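Local coordinates for protein putative methyltransferase from antibiotic biosynthesis pathway (PDB 3EGE) that probably transfers methyl groups from S-adenosylmethionine to an unidentified substrate, perhaps in antibiotic biosynthesis, at residues 37-42 / 93-98; 48-53 / 73-78. One frame throughout, in Å; residues are numbered along the deposited sequence.

Interaction 1: 37-42 / 93-98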
loop_
_atom_site.group_PDB
_atom_site.type_symbol
_atom_site.label_atom_id
_atom_site.label_comp_id
_atom_site.label_asym_id
_atom_site.label_seq_id
_atom_site.Cartn_x
_atom_site.Cartn_y
_atom_site.Cartn_z
ATOM N N VAL A 37 -19.084 7.726 5.550
ATOM C CA VAL A 37 -18.642 7.707 4.167
ATOM C C VAL A 37 -17.151 8.047 4.142
ATOM O O VAL A 37 -16.686 8.938 4.873
ATOM C CB VAL A 37 -19.483 8.664 3.267
ATOM C CG1 VAL A 37 -19.083 8.565 1.765
ATOM C CG2 VAL A 37 -20.949 8.332 3.394
ATOM N N ILE A 38 -16.393 7.255 3.361
ATOM C CA ILE A 38 -14.993 7.491 3.129
ATOM C C ILE A 38 -14.678 7.534 1.632
ATOM O O ILE A 38 -15.370 6.909 0.826
ATOM C CB ILE A 38 -14.047 6.453 3.881
ATOM C CG1 ILE A 38 -14.195 5.007 3.352
ATOM C CG2 ILE A 38 -14.291 6.505 5.425
ATOM C CD1 ILE A 38 -12.994 4.136 3.630
ATOM N N ALA A 39 -13.633 8.289 1.282
ATOM C CA ALA A 39 -13.092 8.326 -0.066
ATOM C C ALA A 39 -11.834 7.466 -0.002
ATOM O O ALA A 39 -11.071 7.558 0.977
ATOM C CB ALA A 39 -12.769 9.709 -0.502
ATOM N N ASP A 40 -11.673 6.583 -1.008
ATOM C CA ASP A 40 -10.484 5.719 -1.180
ATOM C C ASP A 40 -9.826 6.235 -2.471
ATOM O O ASP A 40 -10.325 5.980 -3.596
ATOM C CB ASP A 40 -10.889 4.237 -1.286
ATOM C CG ASP A 40 -9.685 3.270 -1.379
ATOM O OD1 ASP A 40 -8.503 3.693 -1.316
ATOM O OD2 ASP A 40 -9.945 2.046 -1.510
ATOM N N ILE A 41 -8.731 6.980 -2.291
ATOM C CA ILE A 41 -8.024 7.643 -3.394
ATOM C C ILE A 41 -6.893 6.726 -3.807
ATOM O O ILE A 41 -6.031 6.404 -3.006
ATOM C CB ILE A 41 -7.509 9.057 -2.990
ATOM C CG1 ILE A 41 -8.635 9.902 -2.304
ATOM C CG2 ILE A 41 -6.870 9.782 -4.204
ATOM C CD1 ILE A 41 -9.964 10.053 -3.127
ATOM N N GLY A 42 -6.916 6.303 -5.069
ATOM C CA GLY A 42 -5.977 5.335 -5.615
ATOM C C GLY A 42 -6.449 3.987 -5.116
ATOM O O GLY A 42 -5.708 3.274 -4.443
ATOM N N LYS A 93 -16.640 18.690 1.095
ATOM C CA LYS A 93 -17.284 18.197 2.327
ATOM C C LYS A 93 -18.348 17.096 2.075
ATOM O O LYS A 93 -19.445 17.156 2.590
ATOM C CB LYS A 93 -17.866 19.414 3.109
ATOM C CG LYS A 93 -16.886 20.615 3.308
ATOM C CD LYS A 93 -15.591 20.152 3.962
ATOM C CE LYS A 93 -14.477 21.162 4.106
ATOM N NZ LYS A 93 -13.162 20.379 4.352
ATOM N N SER A 94 -17.964 16.114 1.262
ATOM C CA SER A 94 -18.804 14.994 0.836
ATOM C C SER A 94 -18.476 13.641 1.489
ATOM O O SER A 94 -19.226 12.663 1.293
ATOM C CB SER A 94 -18.712 14.852 -0.696
ATOM O OG SER A 94 -17.383 14.656 -1.098
ATOM N N VAL A 95 -17.371 13.568 2.226
ATOM C CA VAL A 95 -16.977 12.349 2.924
ATOM C C VAL A 95 -16.554 12.678 4.340
ATOM O O VAL A 95 -16.113 13.797 4.633
ATOM C CB VAL A 95 -15.838 11.558 2.164
ATOM C CG1 VAL A 95 -16.289 11.207 0.728
ATOM C CG2 VAL A 95 -14.489 12.334 2.164
ATOM N N ASP A 96 -16.706 11.682 5.209
ATOM C CA ASP A 96 -16.333 11.768 6.637
ATOM C C ASP A 96 -14.859 11.463 6.850
ATOM O O ASP A 96 -14.265 12.035 7.737
ATOM C CB ASP A 96 -17.178 10.807 7.464
ATOM C CG ASP A 96 -18.625 11.129 7.372
ATOM O OD1 ASP A 96 -18.959 12.260 7.766
ATOM O OD2 ASP A 96 -19.424 10.290 6.898
ATOM N N GLY A 97 -14.293 10.569 6.028
ATOM C CA GLY A 97 -12.888 10.206 6.071
ATOM C C GLY A 97 -12.312 9.902 4.690
ATOM O O GLY A 97 -13.033 9.742 3.713
ATOM N N VAL A 98 -10.985 9.847 4.629
ATOM C CA VAL A 98 -10.268 9.636 3.402
ATOM C C VAL A 98 -9.124 8.669 3.661
ATOM O O VAL A 98 -8.424 8.795 4.667
ATOM C CB VAL A 98 -9.682 10.979 2.869
ATOM C CG1 VAL A 98 -8.906 10.765 1.549
ATOM C CG2 VAL A 98 -10.783 12.050 2.685
#

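Interaction 2: 48-53 / 73-78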
loop_
_atom_site.group_PDB
_atom_site.type_symbol
_atom_site.label_atom_id
_atom_site.label_comp_id
_atom_site.label_asym_id
_atom_site.label_seq_id
_atom_site.Cartn_x
_atom_site.Cartn_y
_atom_site.Cartn_z
ATOM N N TYR A 48 -9.434 -3.260 -0.872
ATOM C CA TYR A 48 -9.604 -2.538 0.412
ATOM C C TYR A 48 -10.920 -1.720 0.500
ATOM O O TYR A 48 -11.522 -1.622 1.594
ATOM C CB TYR A 48 -8.360 -1.718 0.778
ATOM C CG TYR A 48 -7.274 -2.633 1.303
ATOM C CD1 TYR A 48 -7.265 -3.040 2.660
ATOM C CD2 TYR A 48 -6.294 -3.160 0.445
ATOM C CE1 TYR A 48 -6.266 -3.945 3.152
ATOM C CE2 TYR A 48 -5.314 -4.055 0.916
ATOM C CZ TYR A 48 -5.299 -4.437 2.273
ATOM O OH TYR A 48 -4.344 -5.302 2.742
ATOM N N SER A 49 -11.355 -1.188 -0.650
ATOM C CA SER A 49 -12.634 -0.477 -0.787
ATOM C C SER A 49 -13.783 -1.388 -0.370
ATOM O O SER A 49 -14.608 -1.009 0.480
ATOM C CB SER A 49 -12.851 0.016 -2.236
ATOM O OG SER A 49 -11.695 0.685 -2.746
ATOM N N VAL A 50 -13.797 -2.603 -0.926
ATOM C CA VAL A 50 -14.828 -3.617 -0.595
ATOM C C VAL A 50 -14.682 -4.127 0.833
ATOM O O VAL A 50 -15.678 -4.272 1.543
ATOM C CB VAL A 50 -14.817 -4.824 -1.603
ATOM C CG1 VAL A 50 -15.785 -5.956 -1.144
ATOM C CG2 VAL A 50 -15.163 -4.326 -3.026
ATOM N N ALA A 51 -13.440 -4.398 1.232
ATOM C CA ALA A 51 -13.111 -4.855 2.586
ATOM C C ALA A 51 -13.609 -3.852 3.657
ATOM O O ALA A 51 -14.236 -4.250 4.643
ATOM C CB ALA A 51 -11.576 -5.118 2.708
ATOM N N LEU A 52 -13.357 -2.564 3.429
ATOM C CA LEU A 52 -13.852 -1.488 4.322
ATOM C C LEU A 52 -15.344 -1.267 4.199
ATOM O O LEU A 52 -15.983 -0.964 5.204
ATOM C CB LEU A 52 -13.104 -0.173 4.086
ATOM C CG LEU A 52 -11.640 -0.233 4.551
ATOM C CD1 LEU A 52 -10.815 0.744 3.770
ATOM C CD2 LEU A 52 -11.535 0.003 6.066
ATOM N N ALA A 53 -15.906 -1.425 2.991
ATOM C CA ALA A 53 -17.368 -1.355 2.799
ATOM C C ALA A 53 -18.036 -2.436 3.655
ATOM O O ALA A 53 -18.999 -2.164 4.357
ATOM C CB ALA A 53 -17.779 -1.503 1.307
ATOM N N VAL A 73 -14.968 -6.104 -7.688
ATOM C CA VAL A 73 -16.245 -6.626 -7.195
ATOM C C VAL A 73 -17.272 -5.491 -7.099
ATOM O O VAL A 73 -17.019 -4.483 -6.427
ATOM C CB VAL A 73 -16.085 -7.265 -5.760
ATOM C CG1 VAL A 73 -17.445 -7.692 -5.152
ATOM C CG2 VAL A 73 -15.093 -8.441 -5.778
ATOM N N VAL A 74 -18.405 -5.649 -7.789
ATOM C CA VAL A 74 -19.530 -4.713 -7.684
ATOM C C VAL A 74 -20.083 -4.913 -6.275
ATOM O O VAL A 74 -20.427 -6.038 -5.904
ATOM C CB VAL A 74 -20.646 -5.000 -8.726
ATOM C CG1 VAL A 74 -21.908 -4.175 -8.438
ATOM C CG2 VAL A 74 -20.131 -4.736 -10.143
ATOM N N HIS A 75 -20.115 -3.840 -5.489
ATOM C CA HIS A 75 -20.576 -3.884 -4.107
ATOM C C HIS A 75 -21.596 -2.761 -3.915
ATOM O O HIS A 75 -21.362 -1.644 -4.421
ATOM C CB HIS A 75 -19.388 -3.719 -3.155
ATOM C CG HIS A 75 -19.712 -4.024 -1.723
ATOM N ND1 HIS A 75 -20.243 -3.089 -0.863
ATOM C CD2 HIS A 75 -19.586 -5.162 -1.002
ATOM C CE1 HIS A 75 -20.439 -3.636 0.323
ATOM N NE2 HIS A 75 -20.040 -4.891 0.268
ATOM N N PRO A 76 -22.718 -3.037 -3.201
ATOM C CA PRO A 76 -23.755 -2.010 -3.011
ATOM C C PRO A 76 -23.319 -0.701 -2.324
ATOM O O PRO A 76 -23.910 0.334 -2.610
ATOM C CB PRO A 76 -24.817 -2.717 -2.139
ATOM C CG PRO A 76 -24.525 -4.115 -2.220
ATOM C CD PRO A 76 -23.092 -4.291 -2.519
ATOM N N GLN A 77 -22.333 -0.788 -1.425
ATOM C CA GLN A 77 -21.798 0.341 -0.659
ATOM C C GLN A 77 -20.474 0.928 -1.196
ATOM O O GLN A 77 -19.838 1.733 -0.513
ATOM C CB GLN A 77 -21.692 -0.025 0.843
ATOM C CG GLN A 77 -23.051 -0.129 1.599
ATOM C CD GLN A 77 -23.822 -1.422 1.386
ATOM O OE1 GLN A 77 -23.246 -2.467 1.118
ATOM N NE2 GLN A 77 -25.145 -1.357 1.538
ATOM N N VAL A 78 -20.073 0.541 -2.410
ATOM C CA VAL A 78 -18.888 1.090 -3.065
ATOM C C VAL A 78 -19.340 1.813 -4.345
ATOM O O VAL A 78 -20.081 1.235 -5.137
ATOM C CB VAL A 78 -17.816 0.002 -3.385
ATOM C CG1 VAL A 78 -16.571 0.624 -4.031
ATOM C CG2 VAL A 78 -17.402 -0.734 -2.113
#

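Interaction 1: 37-42 / 93-98
Val37 and Asp96 bind each other through both backbone and side chain. The carboxylate oxygen Asp96 OD2 receives Val37 N at 2.9 Å in a nearly straight bond (171° at the hydrogen), using the anti lone pair, the one turned away from OD1. Asp96 CG lies beside its own backbone N and anti to the carbonyl carbon, on the side where Val37 lies. The neighbouring carbonyl, Val37 O, accepts twice: from Gly97 N at 3.1 Å in the carbonyl plane, and from Asp96 N at 2.8 Å, the latter donor standing 36° out of that plane. Ala39 N then bonds to Gly97 O at 2.9 Å, and the pairings Ile38 with Gly97 and Ala39 with Val98 run parallel. They join strands 37-41 and 97-101 in the centre of the Rossmann-like methyltransferase sheet, where strand 58-62 flanks 37-41 on its other edge. At Gly97, Ile38 CB lies 3.4 Å from Gly97 O, while the rest of the isoleucine side chain turns off the contact and packs on Leu32. On the opposite face, that of Ala39 and Val98, the contacts are apolar. Val95 CG1 is placed beside its own backbone N (chi1 -57°) and there meets both Val37 CG1, the two side chains crossing at about a right angle, and Ala39 CB, each at 4.0 Å. Further along, Ile41 CG1 reaches Val98 CG1 at 4.0 Å. Helix 110-120 packs over this face, with Ile120 against Ala39 and Val95 and Met117 against Ile41 and Val98.

Interaction 2: 48-53 / 73-78
Ala53 CB is the point of closest packing between helix segment 48-53 and the loop 73-78. This one methyl lies 3.5 Å from Val78 CG2 and 3.5 Å from His75 CE1, touching an aliphatic branch and an imidazole in directions about a right angle apart. The ring is met obliquely, and Val50 CG1 approaches another of its atoms, His75 CD2, at 3.9 Å. Val50 presents its two methyls to different partners: CG1, anti to the backbone N (chi1 173°), goes to the imidazole, whereas CG2 faces Val73 and Val78. On Val78, CG2 does most of the touching, contacting Ala53 and lying 3.8 Å from Ser49 O, while CG1 is directed to Ser49 CB. No hydrogen bond crosses the interface. It joins the helix that follows the first strand of the Rossmann-like fold to the connection that enters edge strand 78-81, and Ser49 and Ala53 also touch Val59 of strand 58-62. The His75 ring is held from within its own loop: Pro76 CD rests 3.4 Å above one face, offset toward the rim, and Gln77 N donates to ND1 at 3.2 Å from 27° out of the ring plane. Asn54 OD1, just beyond the helix segment, is hydrogen-bonded to NE2, so both ring nitrogens have partners. The type I turn from His75 to Val78 brings the imidazole and the Val78 side chain to the same methyl of Ala53. Contact thins at two separate places nearer solvent. At one, exposed Val73 crosses Val50 at about a right angle, the side chains meeting only at 4.1 Å (Val73 CB to Val50 CG2), with Val73 O slightly nearer; at the other, partly exposed Gln77 adds a marginal approach, its CB to Ala53 CB at 4.2 Å.

Overall arrangement
Interaction 1 lies in the core: six of its nine touching residues are buried, and backbone hydrogen bonds, with one to a carboxylate at the strand's entry, join neighbouring strands. Interaction 2 is only partly buried and wholly van der Waals across its interface, packing a helix against the loop that enters edge strand 78-81. The two share no element, yet strand 37-41 and helix 47-53 follow each other in the chain through a glycine-rich turn, consistent with a cofactor-binding Rossmann motif. They touch directly: Asp40 OD2 lies 2.5 Å from Ser49 OG, a probable hydrogen bond, and Ile38 CD1 packs against Leu52 CD1. Along the chain, interaction 2 is nested within the loop that interaction 1 closes.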